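Local coordinates for protein branched-chain phosphotransacylase (Enterococcus faecalis, PDB 1YCO) that probably transfers acyl groups between coenzyme A and phosphate, as a branched-chain member of the phosphate acetyltransferase and butyryltransferase family, at residues A[58-63]-A[86-92]; A[94-100]-A[243-247]; A[105-109]-A[231-237]. All coordinates share one frame; numbering follows the deposited sequence.

Overall arrangement
Two of the three contacts reach the mixed sheet; interaction 1 lies between helices beside the parallel one. Interactions 1 and 2 come in series and pack directly on each other, their centres about 13 Å apart: V62 meets L94, and L88 meets L100. They form one packed region where the parallel-sheet side meets the edge of the mixed sheet. Interaction 3, nested inside the loop closed by interaction 2, joins the end of strand 101-107 to the end of helix 221-234 and the turn after it. This turn runs into strand 238-244, the antiparallel neighbour of 101-107, whose far end carries interaction 2, about 27 Å away between centres. The centres of interactions 1 and 3 are about 33 Å apart; only interaction 3 meets the second subunit.

Interaction 1 (A[58-63]-A[86-92]); sequences AQEAVS and EMLKSEH
The carboxylate of E86 lies against the backbone and CB of Q59, and both of its oxygens have cationic or polar neighbours from the turn that follows. K89 NZ forms a salt bridge with E86 OE1 at 3.6 Å, while H92 NE2 makes a weak hydrogen bond to E86 OE2 at 3.4 Å. Such pairing would favour a charged carboxylate in an otherwise buried position, where Q59 CB comes within 3.2 Å of E86 OE1 and the plane of the acid stands 82° from that of the Q59 amide. The same turn offers a flat surface to V62. With CG1 anti to the backbone N (chi1 178°), V62 lays this methyl over one face of the H92 ring, 3.9 Å from its centroid and offset toward the rim, a CH-pi contact; E91 CG covers the opposite face. V62 CG1 also packs against M87 CA at 3.5 Å, and one turn before V62 in helix 54-66, A58 CB meets E86 CG. Helix 54-66 thus presents A58 and V62 against helix 80-87, with A58 on T82 and V62 on L83, and against the turn after it, while A61 touches F34 of strand 29-35 on the parallel sheet.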
loop_
_atom_site.group_PDB
_atom_site.type_symbol
_atom_site.label_atom_id
_atom_site.label_comp_id
_atom_site.label_asym_id
_atom_site.label_seq_id
_atom_site.Cartn_x
_atom_site.Cartn_y
_atom_site.Cartn_z
ATOM N N ALA A 58 29.556 14.280 6.539
ATOM C CA ALA A 58 28.243 14.892 6.418
ATOM C C ALA A 58 28.345 16.409 6.429
ATOM O O ALA A 58 27.789 17.080 5.561
ATOM C CB ALA A 58 27.344 14.428 7.563
ATOM N N GLN A 59 29.064 16.953 7.403
ATOM C CA GLN A 59 29.185 18.403 7.496
ATOM C C GLN A 59 29.759 19.013 6.226
ATOM O O GLN A 59 29.295 20.051 5.769
ATOM C CB GLN A 59 30.050 18.796 8.696
ATOM C CG GLN A 59 29.993 20.289 9.019
ATOM C CD GLN A 59 31.003 21.110 8.227
ATOM O OE1 GLN A 59 30.861 22.330 8.088
ATOM N NE2 GLN A 59 32.037 20.447 7.714
ATOM N N GLU A 60 30.765 18.358 5.660
ATOM C CA GLU A 60 31.400 18.849 4.452
ATOM C C GLU A 60 30.533 18.697 3.195
ATOM O O GLU A 60 30.580 19.542 2.293
ATOM C CB GLU A 60 32.753 18.168 4.283
ATOM C CG GLU A 60 33.736 18.599 5.362
ATOM C CD GLU A 60 35.170 18.229 5.046
ATOM O OE1 GLU A 60 35.513 17.032 5.145
ATOM O OE2 GLU A 60 35.952 19.142 4.686
ATOM N N ALA A 61 29.735 17.632 3.150
ATOM C CA ALA A 61 28.829 17.381 2.028
ATOM C C ALA A 61 27.713 18.426 2.009
ATOM O O ALA A 61 27.416 19.029 0.972
ATOM C CB ALA A 61 28.222 15.985 2.147
ATOM N N VAL A 62 27.106 18.628 3.177
ATOM C CA VAL A 62 26.011 19.578 3.355
ATOM C C VAL A 62 26.490 21.010 3.152
ATOM O O VAL A 62 25.730 21.870 2.714
ATOM C CB VAL A 62 25.401 19.467 4.774
ATOM C CG1 VAL A 62 24.296 20.498 4.956
ATOM C CG2 VAL A 62 24.866 18.068 5.003
ATOM N N SER A 63 27.753 21.263 3.480
ATOM C CA SER A 63 28.320 22.597 3.331
ATOM C C SER A 63 28.365 23.015 1.867
ATOM O O SER A 63 27.998 24.139 1.512
ATOM C CB SER A 63 29.735 22.634 3.905
ATOM O OG SER A 63 30.613 23.307 3.008
ATOM N N GLU A 86 22.541 16.935 10.259
ATOM C CA GLU A 86 23.569 17.802 9.708
ATOM C C GLU A 86 23.020 18.891 8.779
ATOM O O GLU A 86 23.407 20.056 8.888
ATOM C CB GLU A 86 24.614 16.957 8.965
ATOM C CG GLU A 86 25.993 17.012 9.594
ATOM C CD GLU A 86 26.580 18.408 9.541
ATOM O OE1 GLU A 86 27.399 18.751 10.427
ATOM O OE2 GLU A 86 26.221 19.160 8.604
ATOM N N MET A 87 22.121 18.520 7.869
ATOM C CA MET A 87 21.549 19.491 6.928
ATOM C C MET A 87 20.473 20.386 7.554
ATOM O O MET A 87 20.068 21.384 6.962
ATOM C CB MET A 87 20.995 18.761 5.695
ATOM C CG MET A 87 20.136 17.539 6.018
ATOM S SD MET A 87 19.713 16.505 4.565
ATOM C CE MET A 87 18.377 17.498 3.843
ATOM N N LEU A 88 20.030 20.039 8.761
ATOM C CA LEU A 88 19.017 20.829 9.456
ATOM C C LEU A 88 19.593 21.817 10.473
ATOM O O LEU A 88 18.863 22.323 11.327
ATOM C CB LEU A 88 17.998 19.909 10.148
ATOM C CG LEU A 88 16.929 19.255 9.253
ATOM C CD1 LEU A 88 16.041 18.347 10.087
ATOM C CD2 LEU A 88 16.082 20.340 8.576
ATOM N N LYS A 89 20.894 22.094 10.393
ATOM C CA LYS A 89 21.510 23.054 11.321
ATOM C C LYS A 89 21.367 24.484 10.803
ATOM O O LYS A 89 21.512 24.739 9.609
ATOM C CB LYS A 89 22.991 22.737 11.538
ATOM C CG LYS A 89 23.254 21.524 12.406
ATOM C CD LYS A 89 24.743 21.350 12.674
ATOM C CE LYS A 89 25.014 20.107 13.520
ATOM N NZ LYS A 89 26.482 19.842 13.698
ATOM N N SER A 90 21.089 25.414 11.709
ATOM C CA SER A 90 20.919 26.824 11.353
ATOM C C SER A 90 22.086 27.429 10.563
ATOM O O SER A 90 21.873 28.282 9.701
ATOM C CB SER A 90 20.692 27.659 12.618
ATOM O OG SER A 90 19.576 27.187 13.355
ATOM N N GLU A 91 23.308 26.993 10.863
ATOM C CA GLU A 91 24.502 27.508 10.186
ATOM C C GLU A 91 24.418 27.371 8.666
ATOM O O GLU A 91 24.952 28.199 7.931
ATOM C CB GLU A 91 25.770 26.789 10.705
ATOM C CG GLU A 91 25.857 25.293 10.347
ATOM C CD GLU A 91 27.113 24.583 10.885
ATOM O OE1 GLU A 91 27.193 24.324 12.110
ATOM O OE2 GLU A 91 28.019 24.275 10.076
ATOM N N HIS A 92 23.726 26.333 8.200
ATOM C CA HIS A 92 23.594 26.066 6.767
ATOM C C HIS A 92 22.412 26.750 6.089
ATOM O O HIS A 92 22.514 27.164 4.938
ATOM C CB HIS A 92 23.503 24.563 6.534
ATOM C CG HIS A 92 24.720 23.812 6.972
ATOM N ND1 HIS A 92 25.985 24.122 6.520
ATOM C CD2 HIS A 92 24.862 22.745 7.793
ATOM C CE1 HIS A 92 26.855 23.275 7.042
ATOM N NE2 HIS A 92 26.200 22.429 7.818
#

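Interaction 2 (A[94-100]-A[243-247]); sequences LKNKPIL and IVGTK
K247 is tethered to L94 at its backbone and then wraps its side chain round the same carbonyl. The bond from K247 N to L94 O is 3.0 Å long and bent, with the donor lying 40° out of the carbonyl plane. CB starts beside this oxygen; CG, set between the backbone N and the carbonyl carbon (chi1 50°), approaches L94 O to 3.4 Å and touches the methyl CD2 of L94; CD stays near both atoms; after the bend at chi3, CE returns toward L94 O, and NZ makes a weak hydrogen bond to Q93 O. Next to the backbone bond, K95 and T246 form a single beta bridge, and N96 N donates a straighter bond to G245 O, 2.9 Å at 163° and in the carbonyl plane. K97 lays CB and CG over G245, which has positive phi and lies close against I99 O and L100 CD2, and sends NZ to a salt bridge with E139. Beyond it, L100 CD2 touches both V244 O and T246 CG2, 3.5 Å from the latter methyl. The loop is tied within itself as well, since K95 stretches forward and its NZ bonds to K97 O at 2.9 Å. The end of strand 238-244 thus lies against the loop that leads into its neighbour, strand 101-107: V244 pairs with S101 of that strand and packs on helix 127-143, while I243 pairs with V250 of strand 250-252, the edge of the parallel sheet.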
loop_
_atom_site.group_PDB
_atom_site.type_symbol
_atom_site.label_atom_id
_atom_site.label_comp_id
_atom_site.label_asym_id
_atom_site.label_seq_id
_atom_site.Cartn_x
_atom_site.Cartn_y
_atom_site.Cartn_z
ATOM N N LEU A 94 19.640 25.543 4.841
ATOM C CA LEU A 94 19.152 24.871 3.636
ATOM C C LEU A 94 17.633 24.835 3.507
ATOM O O LEU A 94 17.072 25.134 2.443
ATOM C CB LEU A 94 19.694 23.444 3.557
ATOM C CG LEU A 94 21.147 23.316 3.107
ATOM C CD1 LEU A 94 21.509 21.840 3.046
ATOM C CD2 LEU A 94 21.331 23.972 1.747
ATOM N N LYS A 95 16.973 24.449 4.591
ATOM C CA LYS A 95 15.519 24.367 4.629
ATOM C C LYS A 95 14.956 25.731 4.234
ATOM O O LYS A 95 15.426 26.763 4.714
ATOM C CB LYS A 95 15.078 23.972 6.042
ATOM C CG LYS A 95 13.619 23.607 6.206
ATOM C CD LYS A 95 13.397 22.994 7.601
ATOM C CE LYS A 95 11.932 22.689 7.871
ATOM N NZ LYS A 95 11.104 23.913 7.844
ATOM N N ASN A 96 13.971 25.734 3.341
ATOM C CA ASN A 96 13.371 26.979 2.871
ATOM C C ASN A 96 11.881 26.822 2.591
ATOM O O ASN A 96 11.314 27.561 1.789
ATOM C CB ASN A 96 14.065 27.462 1.594
ATOM C CG ASN A 96 13.560 26.753 0.359
ATOM O OD1 ASN A 96 13.731 25.548 0.206
ATOM N ND2 ASN A 96 12.908 27.504 -0.525
ATOM N N LYS A 97 11.259 25.846 3.242
ATOM C CA LYS A 97 9.825 25.592 3.107
ATOM C C LYS A 97 9.326 25.261 4.499
ATOM O O LYS A 97 10.059 24.673 5.295
ATOM C CB LYS A 97 9.561 24.409 2.171
ATOM C CG LYS A 97 9.874 24.686 0.722
ATOM C CD LYS A 97 9.025 25.818 0.225
ATOM C CE LYS A 97 9.286 26.112 -1.224
ATOM N NZ LYS A 97 8.381 27.226 -1.665
ATOM N N PRO A 98 8.075 25.635 4.812
ATOM C CA PRO A 98 7.473 25.375 6.126
ATOM C C PRO A 98 7.884 24.023 6.716
ATOM O O PRO A 98 8.221 23.924 7.900
ATOM C CB PRO A 98 5.978 25.459 5.836
ATOM C CG PRO A 98 5.918 26.530 4.804
ATOM C CD PRO A 98 7.087 26.221 3.888
ATOM N N ILE A 99 7.864 22.983 5.887
ATOM C CA ILE A 99 8.243 21.647 6.341
ATOM C C ILE A 99 8.929 20.841 5.236
ATOM O O ILE A 99 8.827 21.174 4.059
ATOM C CB ILE A 99 7.021 20.822 6.793
ATOM C CG1 ILE A 99 6.281 20.296 5.571
ATOM C CG2 ILE A 99 6.077 21.669 7.643
ATOM C CD1 ILE A 99 6.078 18.796 5.591
ATOM N N LEU A 100 9.626 19.780 5.630
ATOM C CA LEU A 100 10.285 18.904 4.676
ATOM C C LEU A 100 9.345 17.726 4.414
ATOM O O LEU A 100 8.602 17.302 5.298
ATOM C CB LEU A 100 11.609 18.373 5.241
ATOM C CG LEU A 100 12.759 19.362 5.515
ATOM C CD1 LEU A 100 13.936 18.622 6.147
ATOM C CD2 LEU A 100 13.189 20.036 4.220
ATOM N N ILE A 243 13.928 14.243 -1.207
ATOM C CA ILE A 243 13.350 14.968 -0.089
ATOM C C ILE A 243 13.261 16.403 -0.602
ATOM O O ILE A 243 14.214 16.918 -1.182
ATOM C CB ILE A 243 14.256 14.916 1.153
ATOM C CG1 ILE A 243 14.279 13.492 1.717
ATOM C CG2 ILE A 243 13.756 15.896 2.190
ATOM C CD1 ILE A 243 15.264 13.291 2.864
ATOM N N VAL A 244 12.106 17.028 -0.412
ATOM C CA VAL A 244 11.898 18.396 -0.846
ATOM C C VAL A 244 11.696 19.304 0.368
ATOM O O VAL A 244 11.519 18.830 1.491
ATOM C CB VAL A 244 10.686 18.514 -1.817
ATOM C CG1 VAL A 244 11.019 17.843 -3.130
ATOM C CG2 VAL A 244 9.440 17.892 -1.199
ATOM N N GLY A 245 11.730 20.613 0.129
ATOM C CA GLY A 245 11.590 21.570 1.211
ATOM C C GLY A 245 12.878 22.357 1.384
ATOM O O GLY A 245 12.876 23.505 1.847
ATOM N N THR A 246 13.990 21.732 1.018
ATOM C CA THR A 246 15.297 22.374 1.110
ATOM C C THR A 246 15.543 23.098 -0.199
ATOM O O THR A 246 14.800 22.901 -1.156
ATOM C CB THR A 246 16.412 21.328 1.335
ATOM O OG1 THR A 246 16.299 20.288 0.352
ATOM C CG2 THR A 246 16.290 20.716 2.723
ATOM N N LYS A 247 16.568 23.939 -0.255
ATOM C CA LYS A 247 16.833 24.663 -1.490
ATOM C C LYS A 247 17.553 23.768 -2.493
ATOM O O LYS A 247 17.832 24.174 -3.620
ATOM C CB LYS A 247 17.639 25.935 -1.207
ATOM C CG LYS A 247 18.873 25.739 -0.351
ATOM C CD LYS A 247 19.513 27.082 -0.004
ATOM C CE LYS A 247 18.533 28.016 0.695
ATOM N NZ LYS A 247 19.202 29.271 1.118
#

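Interaction 3 (A[105-109]-A[231-237])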
loop_
_atom_site.group_PDB
_atom_site.type_symbol
_atom_site.label_atom_id
_atom_site.label_comp_id
_atom_site.label_asym_id
_atom_site.label_seq_id
_atom_site.Cartn_x
_atom_site.Cartn_y
_atom_site.Cartn_z
ATOM N N MET A 105 8.591 10.054 -7.868
ATOM C CA MET A 105 8.028 10.084 -9.213
ATOM C C MET A 105 7.874 8.627 -9.628
ATOM O O MET A 105 8.818 7.843 -9.536
ATOM C CB MET A 105 8.940 10.823 -10.202
ATOM C CG MET A 105 8.421 10.717 -11.643
ATOM S SD MET A 105 8.515 12.220 -12.624
ATOM C CE MET A 105 9.983 11.909 -13.617
ATOM N N VAL A 106 6.676 8.276 -10.070
ATOM C CA VAL A 106 6.358 6.912 -10.487
ATOM C C VAL A 106 5.996 6.804 -11.976
ATOM O O VAL A 106 5.154 7.546 -12.475
ATOM C CB VAL A 106 5.163 6.353 -9.678
ATOM C CG1 VAL A 106 4.983 4.874 -9.956
ATOM C CG2 VAL A 106 5.371 6.602 -8.190
ATOM N N GLU A 107 6.630 5.869 -12.674
ATOM C CA GLU A 107 6.353 5.657 -14.086
ATOM C C GLU A 107 5.882 4.220 -14.305
ATOM O O GLU A 107 6.633 3.266 -14.079
ATOM C CB GLU A 107 7.603 5.932 -14.920
ATOM C CG GLU A 107 8.015 7.403 -14.947
ATOM C CD GLU A 107 9.251 7.670 -15.807
ATOM O OE1 GLU A 107 9.258 7.243 -16.986
ATOM O OE2 GLU A 107 10.202 8.315 -15.303
ATOM N N LEU A 108 4.632 4.073 -14.735
ATOM C CA LEU A 108 4.055 2.758 -14.985
ATOM C C LEU A 108 4.384 2.237 -16.384
ATOM O O LEU A 108 4.712 3.013 -17.283
ATOM C CB LEU A 108 2.550 2.808 -14.774
ATOM C CG LEU A 108 2.161 3.081 -13.321
ATOM C CD1 LEU A 108 0.651 3.240 -13.240
ATOM C CD2 LEU A 108 2.641 1.948 -12.424
ATOM N N PRO A 109 4.301 0.904 -16.576
ATOM C CA PRO A 109 4.577 0.183 -17.826
ATOM C C PRO A 109 4.231 0.900 -19.133
ATOM O O PRO A 109 5.122 1.182 -19.945
ATOM C CB PRO A 109 3.792 -1.106 -17.645
ATOM C CG PRO A 109 4.035 -1.392 -16.213
ATOM C CD PRO A 109 3.822 -0.040 -15.551
ATOM N N LEU A 231 4.515 -1.171 -6.050
ATOM C CA LEU A 231 4.644 -0.724 -7.432
ATOM C C LEU A 231 5.891 -1.288 -8.103
ATOM O O LEU A 231 5.827 -1.775 -9.223
ATOM C CB LEU A 231 4.676 0.808 -7.501
ATOM C CG LEU A 231 3.355 1.491 -7.161
ATOM C CD1 LEU A 231 3.541 3.006 -7.088
ATOM C CD2 LEU A 231 2.313 1.108 -8.199
ATOM N N THR A 232 7.020 -1.226 -7.406
ATOM C CA THR A 232 8.264 -1.745 -7.944
ATOM C C THR A 232 8.361 -3.268 -7.867
ATOM O O THR A 232 8.871 -3.900 -8.788
ATOM C CB THR A 232 9.503 -1.136 -7.223
ATOM O OG1 THR A 232 9.384 -1.335 -5.814
ATOM C CG2 THR A 232 9.612 0.352 -7.506
ATOM N N LEU A 233 7.890 -3.860 -6.773
ATOM C CA LEU A 233 7.958 -5.310 -6.610
ATOM C C LEU A 233 7.018 -6.090 -7.524
ATOM O O LEU A 233 7.367 -7.182 -7.956
ATOM C CB LEU A 233 7.655 -5.709 -5.161
ATOM C CG LEU A 233 8.628 -5.376 -4.023
ATOM C CD1 LEU A 233 7.955 -5.725 -2.706
ATOM C CD2 LEU A 233 9.936 -6.146 -4.177
ATOM N N PHE A 234 5.835 -5.541 -7.817
ATOM C CA PHE A 234 4.872 -6.250 -8.657
ATOM C C PHE A 234 4.286 -5.447 -9.810
ATOM O O PHE A 234 3.697 -6.019 -10.730
ATOM C CB PHE A 234 3.723 -6.792 -7.811
ATOM C CG PHE A 234 4.157 -7.398 -6.501
ATOM C CD1 PHE A 234 3.975 -6.695 -5.300
ATOM C CD2 PHE A 234 4.711 -8.684 -6.458
ATOM C CE1 PHE A 234 4.328 -7.262 -4.077
ATOM C CE2 PHE A 234 5.071 -9.268 -5.242
ATOM C CZ PHE A 234 4.878 -8.556 -4.039
ATOM N N GLY A 235 4.448 -4.130 -9.770
ATOM C CA GLY A 235 3.899 -3.294 -10.821
ATOM C C GLY A 235 4.829 -2.966 -11.980
ATOM O O GLY A 235 4.370 -2.418 -12.976
ATOM N N HIS A 236 6.115 -3.301 -11.867
ATOM C CA HIS A 236 7.116 -3.014 -12.917
ATOM C C HIS A 236 7.264 -1.518 -13.111
ATOM O O HIS A 236 7.617 -1.056 -14.187
ATOM C CB HIS A 236 6.720 -3.638 -14.265
ATOM C CG HIS A 236 6.677 -5.132 -14.244
ATOM N ND1 HIS A 236 7.817 -5.903 -14.191
ATOM C CD2 HIS A 236 5.634 -5.991 -14.183
ATOM C CE1 HIS A 236 7.478 -7.177 -14.089
ATOM N NE2 HIS A 236 6.159 -7.256 -14.080
ATOM N N ALA A 237 6.985 -0.763 -12.062
ATOM C CA ALA A 237 7.075 0.677 -12.143
ATOM C C ALA A 237 8.475 1.181 -11.849
ATOM O O ALA A 237 9.220 0.574 -11.070
ATOM C CB ALA A 237 6.080 1.303 -11.176
#
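A237 sits where the strand and the helix end come nearest, its CA 4.6 Å from the CA of L108, and its methyl is the small bump round which the larger side chains close. V106 CG1 and L108 CD2 reach A237 CB at 3.9 and 3.7 Å, and the backbone oxygen of E107 lies beside it too. The hollow between V106 and L108 also receives L231: its CD1 meets V106 CG1 at 3.7 Å, the two side chains crossing at about a right angle, and its CD2 lies more loosely against L108 CD2. V106 holds CG1 anti to its own nitrogen (chi1 -171°), which turns that methyl toward both L231 and A237. Just past the end of the strand, the ring of P109 packs on the turn, CG lying 3.4 Å from G235 O and 4.0 Å from H236 CB. The contact is mostly apolar; a CA-H...O contact also joins A237 CA to E107 O at 3.3 Å. The turn itself is drawn together at L231 O, which accepts a bond from A237 N as the chain leaves the helix through the positive phi of H236. Beyond the contact, F234 of the second subunit packs on L108 and L231, placing this corner at the dimer interface. The arrangement is a helix-turn-strand unit: helix 221-234 turns into strand 238-244, which runs antiparallel to strand 101-107, E107 pairing with K238, in the mixed sheet of a protein assigned by family to the isocitrate dehydrogenase-like clan.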